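Local coordinates for 3-oxoacyl-(Acyl-carrier protein) synthase (Burkholderia xenovorans, PDB 4EFI), which probably acts as a 3-oxoacyl-[acyl-carrier-protein] synthase, condensing acyl groups in fatty-acid chain building, at residues Gly199-Leu205 and Gly331-Ser335; Ile158-Asp163 and Glu229-Met233. One frame throughout, in Å; residues are numbered along the deposited sequence. Where two conformers were deposited one is given.

Interaction 1: residues Gly199-Leu205 and Gly331-Ser335; sequences GKGARNL and GVGYS
Gly201 lies over the aromatic ring of Tyr334 where the 3-10 segment 199-204 packs on the glycine-rich beta-hairpin turn 331-335 of the thiolase fold. Gly331 and Ser335 close this turn by two backbone hydrogen bonds, joining strands 323-331 and 335-343. Gly331 and Gly333 have backbone angles that suit only glycine, and the peptide bond before Tyr334 is cis. The Tyr334 side chain leaves with CG anti to its carbonyl carbon (chi1 -68°) and runs beneath Gly201. Because Gly201 has no side chain, its CA can settle 3.6 Å from the ring centroid, only 8° off the normal, in a CH-pi contact. At the far end of the ring, Asn204 ND2 donates to Tyr334 OH over 2.9 Å; the hydroxyl is tilted from the amide plane, and the bond is bent. Arg222 holds OD1 of the same amide and so helps to fix its rotation, while Phe241 of helix 235-257 stacks with the Tyr334 ring. Leu205 adds an apolar edge, its methyl groups meeting CG2 of Val332 in one of the two conformers modelled there. A water joins the backbones: it accepts from Gly333 N at 2.9 Å and also bonds Gly201 O and Leu205 O. Gly333 O also meets the start of the 3-10 segment, where the CA-H of Gly199 points almost straight at it, 3.4 Å from Gly199 CA to Gly333 O.

Interaction 2: residues Ile158-Asp163 and Glu229-Met233; sequences ISKMID and ECLFM
Leu231 and Met161 are joined backbone to backbone: Leu231 N donates to Met161 O over 2.8 Å, with an N-H...O angle of 167° and the donor almost in line with the carbonyl. The bond ties the loop that leaves strand 149-156 to the residues entering the short strand 232-233. A second link passes through a water, which accepts from Asp163 N at 2.9 Å and donates to Leu231 O at 2.8 Å, so both polar backbone atoms of Leu231 are engaged with segment 158-163. Around this backbone pair the side chains divide by chemistry. Leu231 has CG anti to its own N (chi1 180°), which carries the branched end away from the bonded N-H and Met161 O, to the isoleucines. Its CD2 is the methyl that does the touching, 4.0 Å from Ile162 CD1 and 4.1 Å from Ile158 CG2. The Ile162 chain runs alongside that of Leu231, pointing the same way; Ile158 comes in obliquely, and Phe173 also packs on Leu231. Branched aliphatic residues suit this place, since each offers methyl groups on short, stiff stems. Cys230 serves the other end. With SG turned beside its own N and anti to the carbonyl carbon (chi1 -59°), the sulfur rests against the backbone of Asp163, 3.7 Å from Asp163 N, and lies 3.8 Å from Asp163 CB. A short side chain ending in sulfur suits a place this close to the Asp163 backbone. The carboxylate of Asp163 is engaged further along its own loop, OD1 bonding to Thr165 OG1. Taken together, the direct bond and the water bridge on Leu231 join two loops of the thiolase fold, one following strand 149-156, the other leading into strand 232-233 of the small antiparallel pair with 205-206.

Overall arrangement
Both contacts are partly buried, with centres about 16 and 17 Å from the centre of the chain and about 15 Å from each other. Interaction 1 involves the hairpin turn of the sheet holding strands 323-331 and 335-343; interaction 2 starts from the loop after strand 149-156 in the other large sheet. The small antiparallel pair of strands 205-206 and 232-233 connects them: Leu205 ends one segment, and its CD2 packs 3.6 Å from Leu231 CD1. The chemistry differs accordingly. Interaction 1 rests on glycines, an aromatic ring and an amide, whereas interaction 2 relies on a straight backbone bond and aliphatic methyls. A water bridges backbone atoms in each.

Interaction 1: residues Gly199-Leu205 and Gly331-Ser335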
loop_
_atom_site.group_PDB
_atom_site.type_symbol
_atom_site.label_atom_id
_atom_site.label_comp_id
_atom_site.label_asym_id
_atom_site.label_seq_id
_atom_site.Cartn_x
_atom_site.Cartn_y
_atom_site.Cartn_z
ATOM N N GLY A 199 4.822 11.469 -14.355
ATOM C CA GLY A 199 6.067 11.903 -13.740
ATOM C C GLY A 199 6.249 13.410 -13.608
ATOM O O GLY A 199 7.182 13.832 -12.915
ATOM N N LYS A 200 5.392 14.228 -14.218
ATOM C CA LYS A 200 5.420 15.670 -13.955
ATOM C C LYS A 200 5.113 15.973 -12.479
ATOM O O LYS A 200 5.444 17.055 -11.978
ATOM C CB LYS A 200 4.429 16.403 -14.863
ATOM C CG LYS A 200 4.779 16.236 -16.353
ATOM C CD LYS A 200 4.010 17.200 -17.269
ATOM C CE LYS A 200 2.506 16.965 -17.231
ATOM N NZ LYS A 200 2.110 15.557 -17.548
ATOM N N GLY A 201 4.473 15.041 -11.785
ATOM C CA GLY A 201 4.234 15.185 -10.356
ATOM C C GLY A 201 5.380 14.807 -9.429
ATOM O O GLY A 201 5.226 14.863 -8.202
ATOM N N ALA A 202 6.517 14.409 -9.981
ATOM C CA ALA A 202 7.640 13.977 -9.154
ATOM C C ALA A 202 7.975 14.995 -8.067
ATOM O O ALA A 202 8.159 14.622 -6.905
ATOM C CB ALA A 202 8.865 13.713 -10.039
ATOM N N ARG A 203 8.070 16.266 -8.434
ATOM C CA ARG A 203 8.493 17.315 -7.504
ATOM C C ARG A 203 7.467 17.623 -6.407
ATOM O O ARG A 203 7.755 18.405 -5.509
ATOM C CB ARG A 203 8.832 18.603 -8.269
ATOM C CG ARG A 203 7.617 19.327 -8.797
ATOM C CD ARG A 203 7.987 20.463 -9.761
ATOM N NE ARG A 203 8.858 21.480 -9.171
ATOM C CZ ARG A 203 8.437 22.593 -8.579
ATOM N NH1 ARG A 203 7.144 22.855 -8.465
ATOM N NH2 ARG A 203 9.317 23.458 -8.093
ATOM N N ASN A 204 6.285 17.008 -6.466
ATOM C CA ASN A 204 5.246 17.268 -5.467
ATOM C C ASN A 204 5.201 16.238 -4.334
ATOM O O ASN A 204 4.509 16.437 -3.339
ATOM C CB ASN A 204 3.880 17.384 -6.148
ATOM C CG ASN A 204 3.824 18.556 -7.074
ATOM O OD1 ASN A 204 4.469 19.574 -6.829
ATOM N ND2 ASN A 204 3.071 18.428 -8.161
ATOM N N LEU A 205 5.953 15.159 -4.479
ATOM C CA LEU A 205 6.019 14.118 -3.456
ATOM C C LEU A 205 7.347 13.419 -3.679
ATOM O O LEU A 205 7.511 12.596 -4.599
ATOM C CB LEU A 205 4.839 13.146 -3.586
ATOM C CG LEU A 205 4.180 12.717 -2.276
ATOM C CD1 LEU A 205 2.913 11.874 -2.529
ATOM C CD2 LEU A 205 5.188 11.975 -1.412
ATOM N N GLY A 331 -0.701 8.179 -5.580
ATOM C CA GLY A 331 0.338 8.900 -4.870
ATOM C C GLY A 331 1.597 9.078 -5.692
ATOM O O GLY A 331 1.547 9.589 -6.805
ATOM N N VAL A 332 2.664 8.856 -4.943
ATOM C CA VAL A 332 4.026 9.109 -5.406
ATOM C C VAL A 332 4.213 8.729 -6.875
ATOM O O VAL A 332 3.864 7.629 -7.275
ATOM C CB VAL A 332 5.060 8.318 -4.556
ATOM C CG1 VAL A 332 6.461 8.540 -5.069
ATOM C CG2 VAL A 332 5.025 8.727 -3.119
ATOM N N GLY A 333 4.792 9.629 -7.662
ATOM C CA GLY A 333 5.161 9.317 -9.031
ATOM C C GLY A 333 5.079 10.518 -9.957
ATOM O O GLY A 333 6.093 10.958 -10.482
ATOM N N TYR A 334 3.884 11.073 -10.171
ATOM C CA TYR A 334 2.606 10.512 -9.732
ATOM C C TYR A 334 2.305 9.160 -10.346
ATOM O O TYR A 334 2.667 8.879 -11.493
ATOM C CB TYR A 334 1.464 11.431 -10.152
ATOM C CG TYR A 334 1.370 12.775 -9.488
ATOM C CD1 TYR A 334 1.761 12.971 -8.165
ATOM C CD2 TYR A 334 0.816 13.836 -10.173
ATOM C CE1 TYR A 334 1.623 14.219 -7.561
ATOM C CE2 TYR A 334 0.668 15.083 -9.567
ATOM C CZ TYR A 334 1.066 15.252 -8.271
ATOM O OH TYR A 334 0.924 16.491 -7.665
ATOM N N SER A 335 1.554 8.356 -9.611
ATOM C CA SER A 335 1.150 7.047 -10.055
ATOM C C SER A 335 -0.235 6.761 -9.479
ATOM O O SER A 335 -0.550 7.189 -8.363
ATOM C CB SER A 335 2.199 6.031 -9.587
ATOM O OG SER A 335 1.864 4.723 -10.004
HETATM O O HOH W 1 5.711 12.247 -6.823
#

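Interaction 2: residues Ile158-Asp163 and Glu229-Met233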
loop_
_atom_site.group_PDB
_atom_site.type_symbol
_atom_site.label_atom_id
_atom_site.label_comp_id
_atom_site.label_asym_id
_atom_site.label_seq_id
_atom_site.Cartn_x
_atom_site.Cartn_y
_atom_site.Cartn_z
ATOM N N ILE A 158 7.827 4.488 6.468
ATOM C CA ILE A 158 7.966 5.893 6.099
ATOM C C ILE A 158 8.312 6.745 7.309
ATOM O O ILE A 158 8.860 7.845 7.164
ATOM C CB ILE A 158 6.695 6.462 5.420
ATOM C CG1 ILE A 158 6.454 5.744 4.098
ATOM C CG2 ILE A 158 6.770 7.990 5.237
ATOM C CD1 ILE A 158 7.596 5.813 3.112
ATOM N N SER A 159 8.025 6.274 8.518
ATOM C CA SER A 159 8.396 7.047 9.704
ATOM C C SER A 159 9.893 7.401 9.706
ATOM O O SER A 159 10.277 8.447 10.251
ATOM C CB SER A 159 8.040 6.297 10.992
ATOM O OG SER A 159 8.890 5.197 11.138
ATOM N N LYS A 160 10.718 6.585 9.056
ATOM C CA LYS A 160 12.159 6.782 9.059
ATOM C C LYS A 160 12.613 7.921 8.132
ATOM O O LYS A 160 13.787 8.281 8.112
ATOM C CB LYS A 160 12.851 5.481 8.648
ATOM C CG LYS A 160 12.703 4.313 9.620
ATOM C CD LYS A 160 13.540 3.123 9.122
ATOM C CE LYS A 160 13.114 1.799 9.713
ATOM N NZ LYS A 160 13.623 1.640 11.094
ATOM N N MET A 161 11.681 8.416 7.322
ATOM C CA MET A 161 11.963 9.518 6.385
ATOM C C MET A 161 11.228 10.816 6.705
ATOM O O MET A 161 11.205 11.736 5.883
ATOM C CB MET A 161 11.628 9.089 4.964
ATOM C CG MET A 161 12.626 8.070 4.424
ATOM S SD MET A 161 12.510 7.816 2.656
ATOM C CE MET A 161 10.765 7.559 2.608
ATOM N N ILE A 162 10.673 10.925 7.907
ATOM C CA ILE A 162 9.913 12.109 8.296
ATOM C C ILE A 162 10.759 13.100 9.073
ATOM O O ILE A 162 11.524 12.726 9.966
ATOM C CB ILE A 162 8.712 11.694 9.155
ATOM C CG1 ILE A 162 7.809 10.741 8.366
ATOM C CG2 ILE A 162 7.947 12.925 9.636
ATOM C CD1 ILE A 162 7.520 11.189 6.922
ATOM N N ASP A 163 10.634 14.369 8.716
ATOM C CA ASP A 163 11.253 15.447 9.457
ATOM C C ASP A 163 10.414 15.700 10.704
ATOM O O ASP A 163 9.254 16.085 10.584
ATOM C CB ASP A 163 11.267 16.698 8.580
ATOM C CG ASP A 163 11.943 17.886 9.239
ATOM O OD1 ASP A 163 12.148 17.894 10.475
ATOM O OD2 ASP A 163 12.265 18.830 8.487
ATOM N N GLU A 229 16.838 15.583 3.285
ATOM C CA GLU A 229 16.886 14.135 3.421
ATOM C C GLU A 229 15.553 13.547 3.849
ATOM O O GLU A 229 15.428 12.347 3.986
ATOM C CB GLU A 229 17.977 13.710 4.403
ATOM C CG GLU A 229 19.402 13.886 3.874
ATOM C CD GLU A 229 19.851 15.340 3.821
ATOM O OE1 GLU A 229 19.454 16.134 4.700
ATOM O OE2 GLU A 229 20.615 15.687 2.892
ATOM N N CYS A 230 14.550 14.392 4.034
ATOM C CA CYS A 230 13.235 13.927 4.472
ATOM C C CYS A 230 12.160 14.094 3.405
ATOM O O CYS A 230 12.329 14.807 2.407
ATOM C CB CYS A 230 12.823 14.681 5.734
ATOM S SG CYS A 230 13.985 14.482 7.132
ATOM N N LEU A 231 11.044 13.435 3.624
ATOM C CA LEU A 231 9.929 13.474 2.710
ATOM C C LEU A 231 9.330 14.863 2.625
ATOM O O LEU A 231 9.020 15.482 3.638
ATOM C CB LEU A 231 8.864 12.484 3.188
ATOM C CG LEU A 231 7.603 12.379 2.344
ATOM C CD1 LEU A 231 7.917 11.812 0.987
ATOM C CD2 LEU A 231 6.554 11.506 3.064
ATOM N N PHE A 232 9.163 15.314 1.383
ATOM C CA PHE A 232 8.453 16.543 1.051
ATOM C C PHE A 232 7.144 16.215 0.346
ATOM O O PHE A 232 7.107 15.402 -0.558
ATOM C CB PHE A 232 9.313 17.427 0.135
ATOM C CG PHE A 232 8.575 18.620 -0.405
ATOM C CD1 PHE A 232 8.494 19.789 0.341
ATOM C CD2 PHE A 232 7.932 18.565 -1.636
ATOM C CE1 PHE A 232 7.812 20.868 -0.121
ATOM C CE2 PHE A 232 7.240 19.657 -2.106
ATOM C CZ PHE A 232 7.181 20.813 -1.350
ATOM N N MET A 233 6.076 16.864 0.779
ATOM C CA MET A 233 4.783 16.744 0.124
ATOM C C MET A 233 4.169 18.105 -0.097
ATOM O O MET A 233 4.043 18.898 0.843
ATOM C CB MET A 233 3.811 15.939 0.987
ATOM C CG MET A 233 4.338 14.626 1.426
ATOM S SD MET A 233 3.127 13.724 2.439
ATOM C CE MET A 233 1.826 13.418 1.242
HETATM O O HOH W 2 8.929 14.974 6.436
#